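Local coordinates for extracellular solute-binding protein family 1 (Kribbella flavida, PDB 5IXP) that probably binds a small extracellular solute, perhaps a sugar, and delivers it to an ABC transporter for uptake, at residues A126-P131 against R152-K157; W257-V262 against N331-G336; M174-I179 against L348-G353. All blocks are in the same frame, centred on the assembly; numbering follows the deposited sequence. Where two conformers were deposited one is given.

Contact 1: A126-P131 against R152-K157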
loop_
_atom_site.group_PDB
_atom_site.type_symbol
_atom_site.label_atom_id
_atom_site.label_comp_id
_atom_site.label_asym_id
_atom_site.label_seq_id
_atom_site.Cartn_x
_atom_site.Cartn_y
_atom_site.Cartn_z
ATOM N N ALA A 126 -20.505 -14.547 13.149
ATOM C CA ALA A 126 -21.794 -15.160 13.462
ATOM C C ALA A 126 -21.803 -15.711 14.883
ATOM O O ALA A 126 -22.733 -15.456 15.661
ATOM C CB ALA A 126 -22.105 -16.264 12.453
ATOM N N ARG A 127 -20.752 -16.455 15.241
ATOM C CA ARG A 127 -20.682 -17.098 16.547
ATOM C C ARG A 127 -20.549 -16.078 17.670
ATOM O O ARG A 127 -20.923 -16.360 18.817
ATOM C CB ARG A 127 -19.509 -18.085 16.559
ATOM C CG ARG A 127 -19.749 -19.299 15.660
ATOM C CD ARG A 127 -18.483 -20.096 15.369
ATOM N NE ARG A 127 -17.602 -20.216 16.531
ATOM C CZ ARG A 127 -16.332 -20.623 16.473
ATOM N NH1 ARG A 127 -15.783 -20.958 15.304
ATOM N NH2 ARG A 127 -15.605 -20.690 17.582
ATOM N N ALA A 128 -20.010 -14.903 17.368
ATOM C CA ALA A 128 -19.847 -13.858 18.363
ATOM C C ALA A 128 -21.074 -12.968 18.490
ATOM O O ALA A 128 -21.069 -12.049 19.315
ATOM C CB ALA A 128 -18.619 -13.003 18.035
ATOM N N GLY A 129 -22.119 -13.212 17.703
ATOM C CA GLY A 129 -23.295 -12.366 17.753
ATOM C C GLY A 129 -23.199 -11.091 16.949
ATOM O O GLY A 129 -24.082 -10.235 17.072
ATOM N N LEU A 130 -22.152 -10.934 16.136
ATOM C CA LEU A 130 -22.001 -9.783 15.262
ATOM C C LEU A 130 -22.834 -9.962 14.001
ATOM O O LEU A 130 -23.228 -11.082 13.663
ATOM C CB LEU A 130 -20.533 -9.601 14.882
ATOM C CG LEU A 130 -19.631 -8.981 15.947
ATOM C CD1 LEU A 130 -18.166 -9.044 15.522
ATOM C CD2 LEU A 130 -20.065 -7.548 16.212
ATOM N N PRO A 131 -23.114 -8.878 13.277
ATOM C CA PRO A 131 -23.715 -9.028 11.949
ATOM C C PRO A 131 -22.746 -9.742 11.017
ATOM O O PRO A 131 -21.529 -9.749 11.231
ATOM C CB PRO A 131 -23.955 -7.582 11.497
ATOM C CG PRO A 131 -22.911 -6.790 12.235
ATOM C CD PRO A 131 -22.860 -7.454 13.596
ATOM N N ARG A 152 -13.574 -5.386 21.099
ATOM C CA ARG A 152 -13.746 -5.753 22.502
ATOM C C ARG A 152 -15.048 -6.516 22.709
ATOM O O ARG A 152 -15.086 -7.494 23.466
ATOM C CB ARG A 152 -13.687 -4.504 23.381
ATOM C CG ARG A 152 -12.305 -3.861 23.384
ATOM C CD ARG A 152 -12.163 -2.814 24.459
ATOM N NE ARG A 152 -13.240 -1.827 24.381
ATOM C CZ ARG A 152 -13.190 -0.720 23.651
ATOM N NH1 ARG A 152 -12.108 -0.443 22.923
ATOM N NH2 ARG A 152 -14.225 0.114 23.647
ATOM N N ARG A 153 -16.122 -6.075 22.047
ATOM C CA ARG A 153 -17.368 -6.832 22.045
ATOM C C ARG A 153 -17.137 -8.250 21.536
ATOM O O ARG A 153 -17.585 -9.228 22.152
ATOM C CB ARG A 153 -18.405 -6.094 21.191
ATOM C CG ARG A 153 -19.636 -6.902 20.850
ATOM C CD ARG A 153 -20.560 -6.172 19.867
ATOM N NE ARG A 153 -21.583 -7.081 19.353
ATOM C CZ ARG A 153 -22.508 -6.754 18.453
ATOM N NH1 ARG A 153 -22.548 -5.529 17.943
ATOM N NH2 ARG A 153 -23.390 -7.664 18.054
ATOM N N PHE A 154 -16.435 -8.375 20.407
ATOM C CA PHE A 154 -16.079 -9.685 19.866
ATOM C C PHE A 154 -15.282 -10.498 20.873
ATOM O O PHE A 154 -15.598 -11.663 21.139
ATOM C CB PHE A 154 -15.278 -9.512 18.565
ATOM C CG PHE A 154 -14.757 -10.807 17.986
ATOM C CD1 PHE A 154 -15.537 -11.554 17.111
ATOM C CD2 PHE A 154 -13.487 -11.273 18.304
ATOM C CE1 PHE A 154 -15.069 -12.749 16.576
ATOM C CE2 PHE A 154 -13.013 -12.466 17.776
ATOM C CZ PHE A 154 -13.804 -13.203 16.908
ATOM N N LYS A 155 -14.225 -9.901 21.427
ATOM C CA LYS A 155 -13.318 -10.635 22.304
ATOM C C LYS A 155 -14.043 -11.161 23.534
ATOM O O LYS A 155 -13.748 -12.264 24.017
ATOM C CB LYS A 155 -12.158 -9.729 22.712
ATOM C CG LYS A 155 -11.045 -10.437 23.440
ATOM C CD LYS A 155 -10.426 -11.493 22.561
ATOM C CE LYS A 155 -9.317 -12.227 23.291
ATOM N NZ LYS A 155 -9.387 -13.682 23.013
ATOM N N ALA A 156 -15.002 -10.386 24.054
ATOM C CA ALA A 156 -15.724 -10.810 25.248
ATOM C C ALA A 156 -16.471 -12.114 25.009
ATOM O O ALA A 156 -16.679 -12.894 25.947
ATOM C CB ALA A 156 -16.689 -9.710 25.698
ATOM N N LYS A 157 -16.863 -12.372 23.764
ATOM C CA LYS A 157 -17.586 -13.575 23.382
ATOM C C LYS A 157 -16.676 -14.674 22.853
ATOM O O LYS A 157 -17.118 -15.819 22.742
ATOM C CB LYS A 157 -18.625 -13.237 22.310
ATOM C CG LYS A 157 -19.553 -12.101 22.688
ATOM C CD LYS A 157 -20.756 -12.634 23.434
ATOM C CE LYS A 157 -21.477 -13.642 22.574
ATOM N NZ LYS A 157 -22.286 -14.594 23.374
HETATM O O HOH W 1 -22.121 -9.641 20.066
#
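A partly buried contact packs the turn that leaves helix 122-127 against the C-terminal part of helix 144-157, near the periphery of the chain. The first helix finishes in a Schellman motif: Gly129 takes a positive phi of 82°, and its N bonds back to Ala126 O, so the chain turns off and brings Leu130 round to point at the second helix. The buried half is apolar. Ala128, just before the turn, places its CB 3.5 Å from Phe154 CD1, and Leu130 CD1 reaches the same ring atom at 4.0 Å, the leucine and phenylalanine side chains crossing at about a right angle. Trp163 and Leu124 also pack against Phe154.

Toward the surface the contact becomes mixed. Arg153 runs extended from CG, which sits anti to the backbone N (chi1 167°), and meets Leu130 tip to tip. Leu130 CD2 rests over the centre of one face of the guanidinium, 3.4 Å from Arg153 CZ. At the edge of that group Arg153 NH2 gives a weak hydrogen bond to Gly129 O, 2.8 Å long but bent to 116°. A water lying in the guanidinium plane accepts from Arg153 NE at 2.7 Å and donates to Ala128 O. Lys157 folds its bent chain alongside that carbonyl, with CE 3.7 Å from Ala128 O.

Two consecutive carbonyls at the helix end, those of Ala128 and Gly129, thus meet the arginine, one through water and one by a weak direct bond; the positive charge is likely to offset the partial negative charge that gathers at a helix C-terminus.

Contact 2: W257-V262 against N331-G336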
loop_
_atom_site.group_PDB
_atom_site.type_symbol
_atom_site.label_atom_id
_atom_site.label_comp_id
_atom_site.label_asym_id
_atom_site.label_seq_id
_atom_site.Cartn_x
_atom_site.Cartn_y
_atom_site.Cartn_z
ATOM N N TRP A 257 -14.806 -16.213 4.753
ATOM C CA TRP A 257 -14.331 -14.845 4.591
ATOM C C TRP A 257 -15.308 -13.998 3.782
ATOM O O TRP A 257 -16.008 -14.492 2.890
ATOM C CB TRP A 257 -12.955 -14.810 3.912
ATOM C CG TRP A 257 -11.790 -15.113 4.813
ATOM C CD1 TRP A 257 -11.119 -16.300 4.921
ATOM C CD2 TRP A 257 -11.144 -14.202 5.712
ATOM N NE1 TRP A 257 -10.095 -16.183 5.842
ATOM C CE2 TRP A 257 -10.090 -14.906 6.338
ATOM C CE3 TRP A 257 -11.358 -12.858 6.053
ATOM C CZ2 TRP A 257 -9.256 -14.313 7.283
ATOM C CZ3 TRP A 257 -10.534 -12.274 6.989
ATOM C CH2 TRP A 257 -9.489 -13.000 7.594
ATOM N N ASP A 258 -15.351 -12.710 4.118
ATOM C CA ASP A 258 -16.101 -11.717 3.363
ATOM C C ASP A 258 -15.317 -10.413 3.420
ATOM O O ASP A 258 -14.303 -10.303 4.117
ATOM C CB ASP A 258 -17.523 -11.532 3.914
ATOM C CG ASP A 258 -18.541 -11.182 2.827
ATOM O OD1 ASP A 258 -18.172 -10.508 1.829
ATOM O OD2 ASP A 258 -19.716 -11.594 2.974
ATOM N N VAL A 259 -15.782 -9.417 2.682
ATOM C CA VAL A 259 -15.141 -8.112 2.729
ATOM C C VAL A 259 -16.220 -7.045 2.783
ATOM O O VAL A 259 -17.228 -7.119 2.072
ATOM C CB VAL A 259 -14.174 -7.898 1.544
ATOM C CG1 VAL A 259 -14.892 -8.046 0.234
ATOM C CG2 VAL A 259 -13.501 -6.540 1.644
ATOM N N ALA A 260 -16.016 -6.078 3.668
ATOM C CA ALA A 260 -16.948 -4.992 3.925
ATOM C C ALA A 260 -16.459 -3.716 3.247
ATOM O O ALA A 260 -15.266 -3.401 3.282
ATOM C CB ALA A 260 -17.112 -4.761 5.430
ATOM N N ASP A 261 -17.391 -2.980 2.636
ATOM C CA ASP A 261 -17.074 -1.768 1.884
ATOM C C ASP A 261 -16.943 -0.597 2.855
ATOM O O ASP A 261 -17.812 0.273 2.961
ATOM C CB ASP A 261 -18.156 -1.512 0.842
ATOM C CG ASP A 261 -17.830 -0.346 -0.088
ATOM O OD1 ASP A 261 -16.768 0.298 0.060
ATOM O OD2 ASP A 261 -18.657 -0.066 -0.973
ATOM N N VAL A 262 -15.821 -0.586 3.577
ATOM C CA VAL A 262 -15.605 0.376 4.653
ATOM C C VAL A 262 -14.122 0.387 4.958
ATOM O O VAL A 262 -13.418 -0.600 4.719
ATOM C CB VAL A 262 -16.435 0.014 5.916
ATOM C CG1 VAL A 262 -15.884 -1.255 6.564
ATOM C CG2 VAL A 262 -16.433 1.156 6.933
ATOM N N ASN A 331 -17.143 -14.990 -0.443
ATOM C CA ASN A 331 -18.610 -14.989 -0.411
ATOM C C ASN A 331 -19.196 -14.227 -1.600
ATOM O O ASN A 331 -20.199 -13.522 -1.479
ATOM C CB ASN A 331 -19.128 -14.417 0.917
ATOM C CG ASN A 331 -20.619 -14.666 1.125
ATOM O OD1 ASN A 331 -21.140 -15.710 0.741
ATOM N ND2 ASN A 331 -21.309 -13.702 1.723
ATOM N N ASN A 332 -18.556 -14.365 -2.766
ATOM C CA ASN A 332 -19.017 -13.708 -3.989
ATOM C C ASN A 332 -19.120 -12.198 -3.804
ATOM O O ASN A 332 -20.036 -11.559 -4.320
ATOM C CB ASN A 332 -20.359 -14.274 -4.460
ATOM C CG ASN A 332 -20.232 -15.658 -5.028
ATOM O OD1 ASN A 332 -19.408 -15.905 -5.905
ATOM N ND2 ASN A 332 -21.049 -16.574 -4.535
ATOM N N ALA A 333 -18.185 -11.623 -3.056
ATOM C CA ALA A 333 -18.235 -10.192 -2.809
ATOM C C ALA A 333 -18.041 -9.431 -4.118
ATOM O O ALA A 333 -17.252 -9.850 -4.972
ATOM C CB ALA A 333 -17.168 -9.770 -1.797
ATOM N N PRO A 334 -18.753 -8.316 -4.310
ATOM C CA PRO A 334 -18.571 -7.482 -5.518
ATOM C C PRO A 334 -17.324 -6.612 -5.394
ATOM O O PRO A 334 -17.380 -5.386 -5.246
ATOM C CB PRO A 334 -19.869 -6.672 -5.550
ATOM C CG PRO A 334 -20.204 -6.497 -4.070
ATOM C CD PRO A 334 -19.781 -7.773 -3.400
ATOM N N VAL A 335 -16.156 -7.260 -5.441
ATOM C CA VAL A 335 -14.912 -6.570 -5.085
ATOM C C VAL A 335 -14.573 -5.467 -6.082
ATOM O O VAL A 335 -13.916 -4.483 -5.722
ATOM C CB VAL A 335 -13.747 -7.570 -4.949
ATOM C CG1 VAL A 335 -13.982 -8.496 -3.764
ATOM C CG2 VAL A 335 -13.568 -8.378 -6.248
ATOM N N GLY A 336 -14.999 -5.600 -7.341
ATOM C CA GLY A 336 -14.769 -4.523 -8.291
ATOM C C GLY A 336 -15.407 -3.227 -7.833
ATOM O O GLY A 336 -14.758 -2.177 -7.783
#
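Packing is tightest where Ala333 presses its methyl from the loop onto the strand: Ala333 CB lies 3.5 Å from Val259 CG1. That methyl of Val259 occupies the crowded position between backbone N and carbonyl carbon (chi1 58°), which turns it to the 331-336 segment, and it also meets Val335 CG1 at 4.1 Å, the two valines crossing at about a right angle. Val335 opens helix 335-344 directly after Pro334, the N-cap residue. Strand 257-260 pairs antiparallel with strand 108-121, so these contacts fasten the loop and helix start against the sheet.

The looser side lies at Asn331, which is only partly buried. Its CG stands anti to the backbone N, and Asn331 ND2 donates to Asp258 OD2 over 2.9 Å in a nearly straight bond of 163°. The carboxylate and amide planes are almost perpendicular, 88° apart; the donor comes from above the carboxylate plane, whereas the acceptor stays close to the amide plane. Asp258 OD1 turns its anti lone pair to the next residue's amide, Val259 N, at 2.8 Å.

Asp258 is buried, yet its oxygens are well supplied: Arg122 forms a salt bridge with OD2 and Arg134 with OD1. Two arginines and two N-H donors around one carboxylate would probably favour its ionised form, making it a charged junction between strand, loop and helix 134-138.

Contact 3: M174-I179 against L348-G353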
loop_
_atom_site.group_PDB
_atom_site.type_symbol
_atom_site.label_atom_id
_atom_site.label_comp_id
_atom_site.label_asym_id
_atom_site.label_seq_id
_atom_site.Cartn_x
_atom_site.Cartn_y
_atom_site.Cartn_z
HETATM N N MSE A 174 -3.460 2.942 10.566
HETATM C CA MSE A 174 -3.836 4.201 11.196
HETATM C C MSE A 174 -2.848 5.325 10.923
HETATM O O MSE A 174 -3.251 6.452 10.630
HETATM C CB MSE A 174 -3.976 4.018 12.708
HETATM C CG MSE A 174 -5.041 3.010 13.082
HETATM SE SE MSE A 174 -5.133 2.899 15.025
HETATM C CE MSE A 174 -5.709 4.746 15.356
ATOM N N ARG A 175 -1.551 5.031 11.043
ATOM C CA ARG A 175 -0.560 6.097 10.926
ATOM C C ARG A 175 -0.617 6.762 9.563
ATOM O O ARG A 175 -0.432 7.981 9.447
ATOM C CB ARG A 175 0.848 5.568 11.164
ATOM C CG ARG A 175 1.816 6.718 11.411
ATOM C CD ARG A 175 3.237 6.306 11.209
ATOM N NE ARG A 175 3.586 6.153 9.800
ATOM C CZ ARG A 175 3.611 4.990 9.159
ATOM N NH1 ARG A 175 3.284 3.875 9.795
ATOM N NH2 ARG A 175 3.968 4.940 7.884
ATOM N N ASN A 176 -0.856 5.980 8.516
ATOM C CA ASN A 176 -0.819 6.551 7.179
ATOM C C ASN A 176 -2.006 7.453 6.887
ATOM O O ASN A 176 -1.981 8.154 5.871
ATOM C CB ASN A 176 -0.722 5.436 6.143
ATOM C CG ASN A 176 0.685 4.922 6.012
ATOM O OD1 ASN A 176 1.565 5.640 5.546
ATOM N ND2 ASN A 176 0.918 3.695 6.448
ATOM N N GLN A 177 -3.021 7.470 7.751
ATOM C CA GLN A 177 -4.141 8.389 7.599
ATOM C C GLN A 177 -3.903 9.750 8.226
ATOM O O GLN A 177 -4.630 10.695 7.898
ATOM C CB GLN A 177 -5.403 7.817 8.235
ATOM C CG GLN A 177 -5.939 6.596 7.566
ATOM C CD GLN A 177 -7.192 6.113 8.254
ATOM O OE1 GLN A 177 -7.309 6.204 9.474
ATOM N NE2 GLN A 177 -8.143 5.624 7.482
ATOM N N LEU A 178 -2.955 9.866 9.150
ATOM C CA LEU A 178 -2.724 11.137 9.821
ATOM C C LEU A 178 -2.332 12.202 8.811
ATOM O O LEU A 178 -1.724 11.909 7.778
ATOM C CB LEU A 178 -1.624 10.999 10.873
ATOM C CG LEU A 178 -1.886 9.917 11.916
ATOM C CD1 LEU A 178 -0.676 9.751 12.824
ATOM C CD2 LEU A 178 -3.127 10.274 12.723
ATOM N N ILE A 179 -2.697 13.451 9.119
ATOM C CA ILE A 179 -2.276 14.575 8.291
ATOM C C ILE A 179 -0.767 14.759 8.374
ATOM O O ILE A 179 -0.111 15.081 7.380
ATOM C CB ILE A 179 -3.025 15.856 8.697
ATOM C CG1 ILE A 179 -4.473 15.804 8.226
ATOM C CG2 ILE A 179 -2.343 17.086 8.117
ATOM C CD1 ILE A 179 -5.201 17.123 8.418
ATOM N N LEU A 348 -4.935 11.184 1.213
ATOM C CA LEU A 348 -3.543 11.240 1.638
ATOM C C LEU A 348 -3.133 12.700 1.714
ATOM O O LEU A 348 -3.146 13.402 0.698
ATOM C CB LEU A 348 -2.623 10.495 0.671
ATOM C CG LEU A 348 -2.711 8.972 0.549
ATOM C CD1 LEU A 348 -1.561 8.468 -0.311
ATOM C CD2 LEU A 348 -2.688 8.309 1.915
ATOM N N LYS A 349 -2.778 13.159 2.911
ATOM C CA LYS A 349 -2.279 14.516 3.077
ATOM C C LYS A 349 -0.970 14.537 3.849
ATOM O O LYS A 349 -0.457 15.621 4.147
ATOM C CB LYS A 349 -3.317 15.406 3.776
ATOM C CG LYS A 349 -4.737 15.278 3.212
ATOM C CD LYS A 349 -5.527 16.586 3.286
ATOM C CE LYS A 349 -5.081 17.457 4.450
ATOM N NZ LYS A 349 -5.539 18.869 4.295
ATOM N N GLN A 350 -0.416 13.372 4.163
ATOM C CA GLN A 350 0.772 13.251 4.992
ATOM C C GLN A 350 2.030 13.373 4.139
ATOM O O GLN A 350 2.205 12.628 3.169
ATOM C CB GLN A 350 0.729 11.911 5.721
ATOM C CG GLN A 350 1.966 11.501 6.424
ATOM C CD GLN A 350 1.770 10.159 7.084
ATOM O OE1 GLN A 350 2.647 9.297 7.046
ATOM N NE2 GLN A 350 0.596 9.966 7.684
ATOM N N HIS A 351 2.907 14.304 4.502
ATOM C CA HIS A 351 4.196 14.415 3.840
ATOM C C HIS A 351 5.150 13.355 4.376
ATOM O O HIS A 351 5.217 13.116 5.585
ATOM C CB HIS A 351 4.782 15.811 4.049
ATOM C CG HIS A 351 6.149 15.976 3.471
ATOM N ND1 HIS A 351 6.409 15.829 2.125
ATOM C CD2 HIS A 351 7.336 16.255 4.057
ATOM C CE1 HIS A 351 7.698 16.017 1.906
ATOM N NE2 HIS A 351 8.284 16.277 3.062
ATOM N N LYS A 352 5.880 12.707 3.472
ATOM C CA LYS A 352 6.889 11.717 3.836
ATOM C C LYS A 352 8.266 12.325 3.614
ATOM O O LYS A 352 8.631 12.630 2.476
ATOM C CB LYS A 352 6.747 10.440 3.007
ATOM C CG LYS A 352 5.334 9.914 2.857
ATOM C CD LYS A 352 4.999 8.932 3.943
ATOM C CE LYS A 352 3.649 8.280 3.676
ATOM N NZ LYS A 352 3.392 7.183 4.627
ATOM N N GLY A 353 9.033 12.476 4.687
ATOM C CA GLY A 353 10.343 13.080 4.601
ATOM C C GLY A 353 11.446 12.109 4.224
ATOM O O GLY A 353 11.211 10.921 3.990
HETATM O O HOH W 2 4.620 8.002 7.823
HETATM O O HOH W 3 -2.394 10.994 5.391
#
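Hydrogen bonds from side chain to backbone dominate the contact. Gln350, with CG anti to the backbone N (chi1 169°) and an extended chain beyond it, sends its amide into the type I turn from Arg175 to Leu178 at the C-terminal end of helix 167-175. Gln350 NE2 donates to Arg175 O at 2.8 Å, in the carbonyl plane on a lone pair, and to Leu178 O at 3.0 Å, from above that carbonyl's plane. Both acceptors lie close to the glutamine amide plane, so the two bonds fix its rotation. Arg175 O also accepts from Leu178 N within the turn. Gln350 CA adds a CA-H...O contact of 3.1 Å with Ile179 O. Replacing Gln350 by an alanine would remove both amide bonds and would probably leave the turn less firmly held to the 348-353 loop.

Charged and polar ends gather beside this. Lys352 NZ donates to Asn176 OD1 at 2.6 Å, nearly along the C=O axis, and lies 4.0 Å from the like-charged Arg175 NH2; Glu172, in a salt bridge with Arg175, would probably offset some of that repulsion.

Water links Arg175 NE to Gln350 OE1, and a second water donates to Asn176 O and Leu178 O.

Apolar contact is slight: Ile179 CD1 lies 4.0 Å from Lys349 CE, side by side.

The arrangement is a side-chain amide bridging two carbonyls of a type I turn, joining it to an irregular loop between helices 335-344 and 356-371.

How the contacts relate
Contact 1 comes first along the chain and closes before either of the others opens; contact 2 is nested inside the long loop closed by contact 3. Centres of contacts 1 and 2 are 20 Å apart, on the same side of the chain's centre, those of 2 and 3 are 26 Å apart, and 1 and 3 are farthest, at 32 Å. None touches another. Helices 144-157 and 167-175 follow one another, leading from contact 1 to contact 3, while helix 335-344 starts in contact 2 and precedes the loop of contact 3. Contact 1 joins segments only 21 residues apart, whereas contacts 2 and 3 bring together segments 69 and 169 residues apart in this solute-binding fold.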